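Local coordinates for protein monomethylamine methyltransferase mtmB1 (Methanosarcina barkeri, PDB 1NTH) that transfers the methyl group of monomethylamine to the corrinoid cofactor of its partner protein MtmC, a step of methanogenesis from methylamine, at residues 49-54 against 310-315; 353-358 against 403-408; 104-109 against 223-228. One frame throughout, in Å; residues are numbered along the deposited sequence.

Contact 1. Residues 49-54 against 310-315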
loop_
_atom_site.group_PDB
_atom_site.type_symbol
_atom_site.label_atom_id
_atom_site.label_comp_id
_atom_site.label_asym_id
_atom_site.label_seq_id
_atom_site.Cartn_x
_atom_site.Cartn_y
_atom_site.Cartn_z
ATOM N N GLY A 49 17.342 -33.463 39.551
ATOM C CA GLY A 49 17.780 -32.130 39.923
ATOM C C GLY A 49 18.369 -31.223 38.856
ATOM O O GLY A 49 18.776 -30.103 39.166
ATOM N N GLU A 50 18.429 -31.685 37.612
ATOM C CA GLU A 50 18.981 -30.862 36.536
ATOM C C GLU A 50 17.966 -29.856 36.013
ATOM O O GLU A 50 16.780 -30.163 35.914
ATOM C CB GLU A 50 19.432 -31.728 35.358
ATOM C CG GLU A 50 20.675 -32.558 35.591
ATOM C CD GLU A 50 21.254 -33.075 34.286
ATOM O OE1 GLU A 50 20.520 -33.753 33.531
ATOM O OE2 GLU A 50 22.441 -32.801 34.007
ATOM N N PHE A 51 18.437 -28.658 35.680
ATOM C CA PHE A 51 17.563 -27.626 35.124
ATOM C C PHE A 51 17.470 -27.845 33.618
ATOM O O PHE A 51 16.400 -27.716 33.022
ATOM C CB PHE A 51 18.122 -26.228 35.391
ATOM C CG PHE A 51 18.047 -25.810 36.826
ATOM C CD1 PHE A 51 19.041 -26.179 37.725
ATOM C CD2 PHE A 51 16.978 -25.046 37.280
ATOM C CE1 PHE A 51 18.971 -25.787 39.059
ATOM C CE2 PHE A 51 16.897 -24.651 38.610
ATOM C CZ PHE A 51 17.897 -25.021 39.502
ATOM N N ILE A 52 18.607 -28.175 33.014
ATOM C CA ILE A 52 18.684 -28.429 31.579
ATOM C C ILE A 52 19.229 -29.844 31.425
ATOM O O ILE A 52 20.326 -30.144 31.889
ATOM C CB ILE A 52 19.657 -27.453 30.883
ATOM C CG1 ILE A 52 19.343 -26.011 31.286
ATOM C CG2 ILE A 52 19.555 -27.612 29.374
ATOM C CD1 ILE A 52 17.960 -25.550 30.904
ATOM N N PRO A 53 18.476 -30.729 30.755
ATOM C CA PRO A 53 18.908 -32.119 30.562
ATOM C C PRO A 53 20.149 -32.318 29.705
ATOM O O PRO A 53 20.398 -31.568 28.761
ATOM C CB PRO A 53 17.681 -32.776 29.940
ATOM C CG PRO A 53 17.095 -31.659 29.128
ATOM C CD PRO A 53 17.188 -30.485 30.082
ATOM N N THR A 54 20.916 -33.347 30.053
ATOM C CA THR A 54 22.130 -33.716 29.335
ATOM C C THR A 54 22.037 -35.207 29.006
ATOM O O THR A 54 22.987 -35.805 28.503
ATOM C CB THR A 54 23.395 -33.466 30.187
ATOM O OG1 THR A 54 23.324 -34.235 31.395
ATOM C CG2 THR A 54 23.513 -31.992 30.545
ATOM N N GLU A 310 11.445 -25.502 40.675
ATOM C CA GLU A 310 10.610 -26.455 39.958
ATOM C C GLU A 310 10.165 -25.991 38.575
ATOM O O GLU A 310 10.258 -26.748 37.610
ATOM C CB GLU A 310 9.378 -26.818 40.791
ATOM C CG GLU A 310 9.716 -27.475 42.124
ATOM C CD GLU A 310 9.809 -26.488 43.275
ATOM O OE1 GLU A 310 9.963 -25.271 43.030
ATOM O OE2 GLU A 310 9.736 -26.939 44.439
ATOM N N THR A 311 9.686 -24.754 38.478
ATOM C CA THR A 311 9.218 -24.228 37.199
ATOM C C THR A 311 10.357 -24.031 36.197
ATOM O O THR A 311 10.157 -24.174 34.988
ATOM C CB THR A 311 8.437 -22.903 37.386
ATOM O OG1 THR A 311 9.246 -21.953 38.084
ATOM C CG2 THR A 311 7.158 -23.152 38.180
ATOM N N LEU A 312 11.548 -23.704 36.686
ATOM C CA LEU A 312 12.690 -23.540 35.793
ATOM C C LEU A 312 13.066 -24.911 35.226
ATOM O O LEU A 312 13.395 -25.036 34.047
ATOM C CB LEU A 312 13.879 -22.919 36.537
ATOM C CG LEU A 312 13.717 -21.445 36.933
ATOM C CD1 LEU A 312 14.907 -20.998 37.771
ATOM C CD2 LEU A 312 13.598 -20.578 35.673
ATOM N N MET A 313 13.003 -25.945 36.063
ATOM C CA MET A 313 13.317 -27.299 35.611
ATOM C C MET A 313 12.300 -27.766 34.575
ATOM O O MET A 313 12.657 -28.399 33.582
ATOM C CB MET A 313 13.329 -28.267 36.799
ATOM C CG MET A 313 14.505 -28.067 37.738
ATOM S SD MET A 313 14.365 -29.090 39.220
ATOM C CE MET A 313 14.633 -30.719 38.540
ATOM N N ILE A 314 11.029 -27.451 34.810
ATOM C CA ILE A 314 9.973 -27.834 33.881
ATOM C C ILE A 314 10.215 -27.176 32.522
ATOM O O ILE A 314 10.177 -27.844 31.487
ATOM C CB ILE A 314 8.586 -27.415 34.421
ATOM C CG1 ILE A 314 8.266 -28.231 35.680
ATOM C CG2 ILE A 314 7.509 -27.625 33.355
ATOM C CD1 ILE A 314 7.086 -27.707 36.472
ATOM N N ALA A 315 10.479 -25.874 32.528
ATOM C CA ALA A 315 10.720 -25.147 31.285
ATOM C C ALA A 315 11.985 -25.636 30.576
ATOM O O ALA A 315 11.989 -25.832 29.357
ATOM C CB ALA A 315 10.825 -23.652 31.566
#

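Contact 2. Residues 353-358 against 403-408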
loop_
_atom_site.group_PDB
_atom_site.type_symbol
_atom_site.label_atom_id
_atom_site.label_comp_id
_atom_site.label_asym_id
_atom_site.label_seq_id
_atom_site.Cartn_x
_atom_site.Cartn_y
_atom_site.Cartn_z
ATOM N N SER A 353 16.293 -16.286 32.553
ATOM C CA SER A 353 16.947 -15.977 31.286
ATOM C C SER A 353 18.067 -16.986 31.025
ATOM O O SER A 353 18.277 -17.421 29.893
ATOM C CB SER A 353 17.510 -14.554 31.309
ATOM O OG SER A 353 18.145 -14.243 30.080
ATOM N N ILE A 354 18.784 -17.368 32.077
ATOM C CA ILE A 354 19.855 -18.345 31.931
ATOM C C ILE A 354 19.249 -19.678 31.486
ATOM O O ILE A 354 19.719 -20.303 30.536
ATOM C CB ILE A 354 20.612 -18.550 33.266
ATOM C CG1 ILE A 354 21.402 -17.286 33.611
ATOM C CG2 ILE A 354 21.524 -19.772 33.175
ATOM C CD1 ILE A 354 21.975 -17.283 35.026
ATOM N N THR A 355 18.189 -20.092 32.171
ATOM C CA THR A 355 17.513 -21.346 31.863
ATOM C C THR A 355 16.939 -21.367 30.447
ATOM O O THR A 355 17.156 -22.321 29.697
ATOM C CB THR A 355 16.367 -21.606 32.858
ATOM O OG1 THR A 355 16.886 -21.597 34.194
ATOM C CG2 THR A 355 15.704 -22.951 32.578
ATOM N N ASP A 356 16.207 -20.316 30.088
ATOM C CA ASP A 356 15.593 -20.232 28.765
ATOM C C ASP A 356 16.615 -20.183 27.633
ATOM O O ASP A 356 16.456 -20.846 26.608
ATOM C CB ASP A 356 14.685 -19.002 28.674
ATOM C CG ASP A 356 13.447 -19.124 29.545
ATOM O OD1 ASP A 356 13.061 -20.269 29.874
ATOM O OD2 ASP A 356 12.852 -18.078 29.882
ATOM N N THR A 357 17.662 -19.390 27.816
ATOM C CA THR A 357 18.697 -19.270 26.798
ATOM C C THR A 357 19.426 -20.596 26.587
ATOM O O THR A 357 19.552 -21.077 25.459
ATOM C CB THR A 357 19.716 -18.177 27.184
ATOM O OG1 THR A 357 19.039 -16.919 27.299
ATOM C CG2 THR A 357 20.814 -18.067 26.135
ATOM N N ALA A 358 19.892 -21.203 27.673
ATOM C CA ALA A 358 20.616 -22.463 27.564
ATOM C C ALA A 358 19.751 -23.631 27.098
ATOM O O ALA A 358 20.242 -24.527 26.415
ATOM C CB ALA A 358 21.266 -22.799 28.897
ATOM N N VAL A 403 25.235 -25.724 37.136
ATOM C CA VAL A 403 25.895 -25.379 38.390
ATOM C C VAL A 403 25.548 -23.946 38.785
ATOM O O VAL A 403 25.221 -23.673 39.939
ATOM C CB VAL A 403 27.428 -25.518 38.273
ATOM C CG1 VAL A 403 28.107 -24.925 39.502
ATOM C CG2 VAL A 403 27.800 -26.988 38.126
ATOM N N ILE A 404 25.614 -23.034 37.821
ATOM C CA ILE A 404 25.298 -21.634 38.079
ATOM C C ILE A 404 23.851 -21.468 38.544
ATOM O O ILE A 404 23.575 -20.722 39.486
ATOM C CB ILE A 404 25.527 -20.772 36.812
ATOM C CG1 ILE A 404 27.022 -20.710 36.493
ATOM C CG2 ILE A 404 24.965 -19.371 37.020
ATOM C CD1 ILE A 404 27.359 -19.942 35.224
ATOM N N LEU A 405 22.930 -22.170 37.891
ATOM C CA LEU A 405 21.518 -22.078 38.250
ATOM C C LEU A 405 21.246 -22.561 39.666
ATOM O O LEU A 405 20.463 -21.951 40.397
ATOM C CB LEU A 405 20.660 -22.868 37.256
ATOM C CG LEU A 405 20.468 -22.181 35.901
ATOM C CD1 LEU A 405 19.776 -23.129 34.935
ATOM C CD2 LEU A 405 19.659 -20.901 36.089
ATOM N N ASP A 406 21.886 -23.655 40.057
ATOM C CA ASP A 406 21.682 -24.180 41.401
ATOM C C ASP A 406 22.106 -23.146 42.440
ATOM O O ASP A 406 21.419 -22.944 43.442
ATOM C CB ASP A 406 22.475 -25.474 41.596
ATOM C CG ASP A 406 22.311 -26.052 42.990
ATOM O OD1 ASP A 406 21.156 -26.256 43.422
ATOM O OD2 ASP A 406 23.338 -26.300 43.655
ATOM N N LYS A 407 23.232 -22.484 42.194
ATOM C CA LYS A 407 23.732 -21.471 43.119
ATOM C C LYS A 407 22.870 -20.215 43.118
ATOM O O LYS A 407 22.610 -19.627 44.170
ATOM C CB LYS A 407 25.167 -21.080 42.761
ATOM C CG LYS A 407 26.185 -22.198 42.888
ATOM C CD LYS A 407 27.568 -21.697 42.505
ATOM C CE LYS A 407 28.608 -22.802 42.599
ATOM N NZ LYS A 407 29.957 -22.315 42.187
ATOM N N LEU A 408 22.434 -19.802 41.932
ATOM C CA LEU A 408 21.621 -18.600 41.798
ATOM C C LEU A 408 20.243 -18.744 42.427
ATOM O O LEU A 408 19.815 -17.889 43.202
ATOM C CB LEU A 408 21.479 -18.224 40.318
ATOM C CG LEU A 408 20.604 -17.008 39.995
ATOM C CD1 LEU A 408 21.069 -15.788 40.785
ATOM C CD2 LEU A 408 20.671 -16.737 38.499
#

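Contact 3. Residues 104-109 against 223-228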
loop_
_atom_site.group_PDB
_atom_site.type_symbol
_atom_site.label_atom_id
_atom_site.label_comp_id
_atom_site.label_asym_id
_atom_site.label_seq_id
_atom_site.Cartn_x
_atom_site.Cartn_y
_atom_site.Cartn_z
ATOM N N LEU A 104 9.479 -10.677 12.565
ATOM C CA LEU A 104 8.609 -9.859 13.404
ATOM C C LEU A 104 9.005 -8.406 13.176
ATOM O O LEU A 104 10.189 -8.098 13.031
ATOM C CB LEU A 104 8.783 -10.209 14.887
ATOM C CG LEU A 104 8.296 -11.596 15.310
ATOM C CD1 LEU A 104 8.643 -11.833 16.774
ATOM C CD2 LEU A 104 6.783 -11.693 15.092
ATOM N N GLY A 105 8.019 -7.519 13.136
ATOM C CA GLY A 105 8.312 -6.115 12.918
ATOM C C GLY A 105 8.488 -5.805 11.444
ATOM O O GLY A 105 8.340 -6.682 10.590
ATOM N N THR A 106 8.826 -4.557 11.146
ATOM C CA THR A 106 8.989 -4.126 9.765
ATOM C C THR A 106 10.120 -3.109 9.633
ATOM O O THR A 106 10.635 -2.602 10.632
ATOM C CB THR A 106 7.695 -3.465 9.237
ATOM O OG1 THR A 106 7.374 -2.331 10.053
ATOM C CG2 THR A 106 6.532 -4.446 9.271
ATOM N N GLY A 107 10.499 -2.814 8.394
ATOM C CA GLY A 107 11.556 -1.848 8.158
ATOM C C GLY A 107 12.877 -2.212 8.802
ATOM O O GLY A 107 13.216 -3.387 8.941
ATOM N N ARG A 108 13.635 -1.193 9.194
ATOM C CA ARG A 108 14.934 -1.405 9.826
ATOM C C ARG A 108 14.821 -2.162 11.150
ATOM O O ARG A 108 15.748 -2.861 11.559
ATOM C CB ARG A 108 15.607 -0.046 10.075
ATOM C CG ARG A 108 16.987 -0.105 10.732
ATOM C CD ARG A 108 16.930 -0.070 12.262
ATOM N NE ARG A 108 18.242 -0.331 12.855
ATOM C CZ ARG A 108 19.225 0.564 12.964
ATOM N NH1 ARG A 108 19.061 1.810 12.532
ATOM N NH2 ARG A 108 20.391 0.199 13.483
ATOM N N ASP A 109 13.665 -2.035 11.794
ATOM C CA ASP A 109 13.425 -2.636 13.099
ATOM C C ASP A 109 12.966 -4.094 13.112
ATOM O O ASP A 109 12.779 -4.684 14.176
ATOM C CB ASP A 109 12.427 -1.753 13.849
ATOM C CG ASP A 109 12.792 -0.274 13.767
ATOM O OD1 ASP A 109 11.942 0.540 13.343
ATOM O OD2 ASP A 109 13.942 0.072 14.119
ATOM N N THR A 223 -0.693 -5.931 13.103
ATOM C CA THR A 223 -0.677 -6.356 11.707
ATOM C C THR A 223 -0.078 -7.763 11.633
ATOM O O THR A 223 0.317 -8.324 12.657
ATOM C CB THR A 223 0.140 -5.383 10.826
ATOM O OG1 THR A 223 -0.038 -5.729 9.446
ATOM C CG2 THR A 223 1.615 -5.444 11.181
ATOM N N CYS A 224 0.007 -8.332 10.433
ATOM C CA CYS A 224 0.504 -9.700 10.303
ATOM C C CYS A 224 1.928 -9.963 10.783
ATOM O O CYS A 224 2.280 -11.113 11.033
ATOM C CB CYS A 224 0.337 -10.197 8.861
ATOM S SG CYS A 224 1.388 -9.380 7.650
ATOM N N THR A 225 2.736 -8.914 10.915
ATOM C CA THR A 225 4.116 -9.057 11.367
ATOM C C THR A 225 4.262 -8.981 12.888
ATOM O O THR A 225 5.374 -8.882 13.414
ATOM C CB THR A 225 5.014 -7.987 10.727
ATOM O OG1 THR A 225 4.397 -6.705 10.869
ATOM C CG2 THR A 225 5.217 -8.288 9.251
ATOM N N ASP A 226 3.129 -9.014 13.585
ATOM C CA ASP A 226 3.119 -9.000 15.043
ATOM C C ASP A 226 2.666 -10.384 15.498
ATOM O O ASP A 226 1.995 -11.090 14.746
ATOM C CB ASP A 226 2.126 -7.966 15.578
ATOM C CG ASP A 226 2.498 -6.548 15.202
ATOM O OD1 ASP A 226 3.676 -6.171 15.391
ATOM O OD2 ASP A 226 1.608 -5.814 14.733
ATOM N N SER A 227 3.035 -10.772 16.717
ATOM C CA SER A 227 2.621 -12.072 17.247
ATOM C C SER A 227 1.216 -11.945 17.826
ATOM O O SER A 227 0.969 -11.092 18.676
ATOM C CB SER A 227 3.584 -12.549 18.339
ATOM O OG SER A 227 4.849 -12.894 17.798
ATOM N N HIS A 228 0.310 -12.806 17.361
ATOM C CA HIS A 228 -1.086 -12.805 17.794
ATOM C C HIS A 228 -1.326 -13.913 18.796
ATOM O O HIS A 228 -1.192 -15.094 18.495
ATOM C CB HIS A 228 -1.989 -12.958 16.577
ATOM C CG HIS A 228 -1.859 -11.822 15.618
ATOM N ND1 HIS A 228 -2.879 -10.933 15.368
ATOM C CD2 HIS A 228 -0.790 -11.380 14.914
ATOM C CE1 HIS A 228 -2.444 -9.987 14.554
ATOM N NE2 HIS A 228 -1.180 -10.237 14.264
#

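Contact 1. Residues 49-54 against 310-315
G49 opens the contact with its CA, which lies 3.7 Å from the terminal CE of M313. The methionine chain is bent at its last torsion (chi3 70°), and that bend places CE beside the loop backbone at this point. M313 CE also comes to 3.4 Å from E50 O, while M313 CG approaches that O from further back along the chain. The oxygen is not left to carbon neighbours, since W317 NE1 donates a hydrogen bond to it. E50 CB points away from the helix, and E50 OE2 accepts a hydrogen bond from T54 OG1 on its syn lone pair (3.1 Å). L312 CB meets the F51 ring at its edge, in plane, 3.8 Å from F51 CD2, and M313 CG lies 3.9 Å from the same F51 atom. M313 SD stands 5.3 Å from the F51 ring centroid and 13° off the ring normal, a Met-aromatic contact. The buried F51 O has no polar partner in the model. N402 OD1 accepts from both F51 N and I52 N, tying the loop to helix 398-410, whose L405 also packs on F51. Helix 343-359 receives I52 and L312. I314 turns the other side of helix 309-325 to helix 271-288 and to P298 of strand 293-300; the loop thus sits on the face of this TIM-barrel helix that carries L312 and M313, where helices 343-359 and 398-410 also meet it.

Contact 2. Residues 353-358 against 403-408
No aromatic ring belongs to either helical segment where I354 and T355 meet L405; the flat group to note is the S353 carbonyl, whose O takes two donors from opposite faces of its plane, T357 N and T357 OG1 (2.7 Å from T357 OG1 to S353 O). That double grip lies within helix 343-359, and the interface is aliphatic apart from the T355 hydroxyl. The CB of I354 points toward segment 403-408, and both branches touch it. I354 CG2, anti to the backbone N, lies 3.6 Å from L405 CD2, the two side chains sliding past each other in opposite directions. I354 CD1 reaches L408 CD2 at 3.7 Å and, more distantly, I404 CG2. T355 crosses L405 at about a right angle, and its OG1 sits 3.4 Å from L405 CD1 and equally near CD2. The hydroxyl is hydrogen-bonded to A351 O one turn back, which satisfies its polar end although methyl groups crowd it. An alanine in place of L405 would probably open a gap beside I354 CG2 and T355 OG1 and take from F51 CB its neighbour L405 CD1. V389 and T393 of helix 380-393 also touch I354. The axes of the two short segments approach to 10.6 Å, with 160° between their N-to-C directions. Such a nearly antiparallel pair, joined by interleaved aliphatic branches, places helix 398-410 as an additional layer on helix 343-359, which packs against strand 363-366 of the TIM barrel.

Contact 3. Residues 104-109 against 223-228
In L104, chi1 (-68°) sets CG anti to the carbonyl carbon; of the two branches L104 CD2 is the nearer to S227 OG, at 3.5 Å, a hydroxyl whose polar partner is W293 NE1. In T225, OG1 lies between the backbone N and the carbonyl carbon (chi1 49°) and approaches T106 CG2, a contact that is doubtful because T106 was deposited in two conformers. T225 CB packs 3.6 Å from G105 O. G105 N donates to T225 O, 3.0 Å and nearly straight at 165°. L104 CA adds a CA-H...O contact of 3.4 Å to the same T225 O. A type I beta turn from T223 to D226 presents this acceptor and leads into strand 227-231 of the parallel barrel sheet. Within the turn T223 N binds D226 OD2 at 2.8 Å, and D226 also forms a salt bridge with K188. D226 N and H228 NE2 reach T223 O from opposite faces of its plane, the histidine from above it (2.9 Å). D226 and S227 bond further to V201 and G203, the residues on either side of the chain's pyrrolysine. Further along the 104-109 loop, R108 NH1 bonds to S290 O and D109 OD1 to S253 OG, both of a second subunit.

Contacts 1 and 2 are neighbours, their centres 9 Å apart, and they touch through L312 and T355 and through F51 and L405, so that helices 309-325, 343-359 and 398-410 and the 49-54 loop pack together. Contact 3 is centred about 32 Å from the centre of contact 1, across the chain's centre, and about 30 Å from that of contact 2. Along the sequence contact 3 is nested inside the loop that contact 1 closes, and contact 2 follows both. The example illustrates how distant parts of one TIM-barrel chain are joined at separate places: helical layers at 49-54/310-315 and 353-358/403-408, and loops beside the pyrrolysine and a subunit interface at 104-109/223-228.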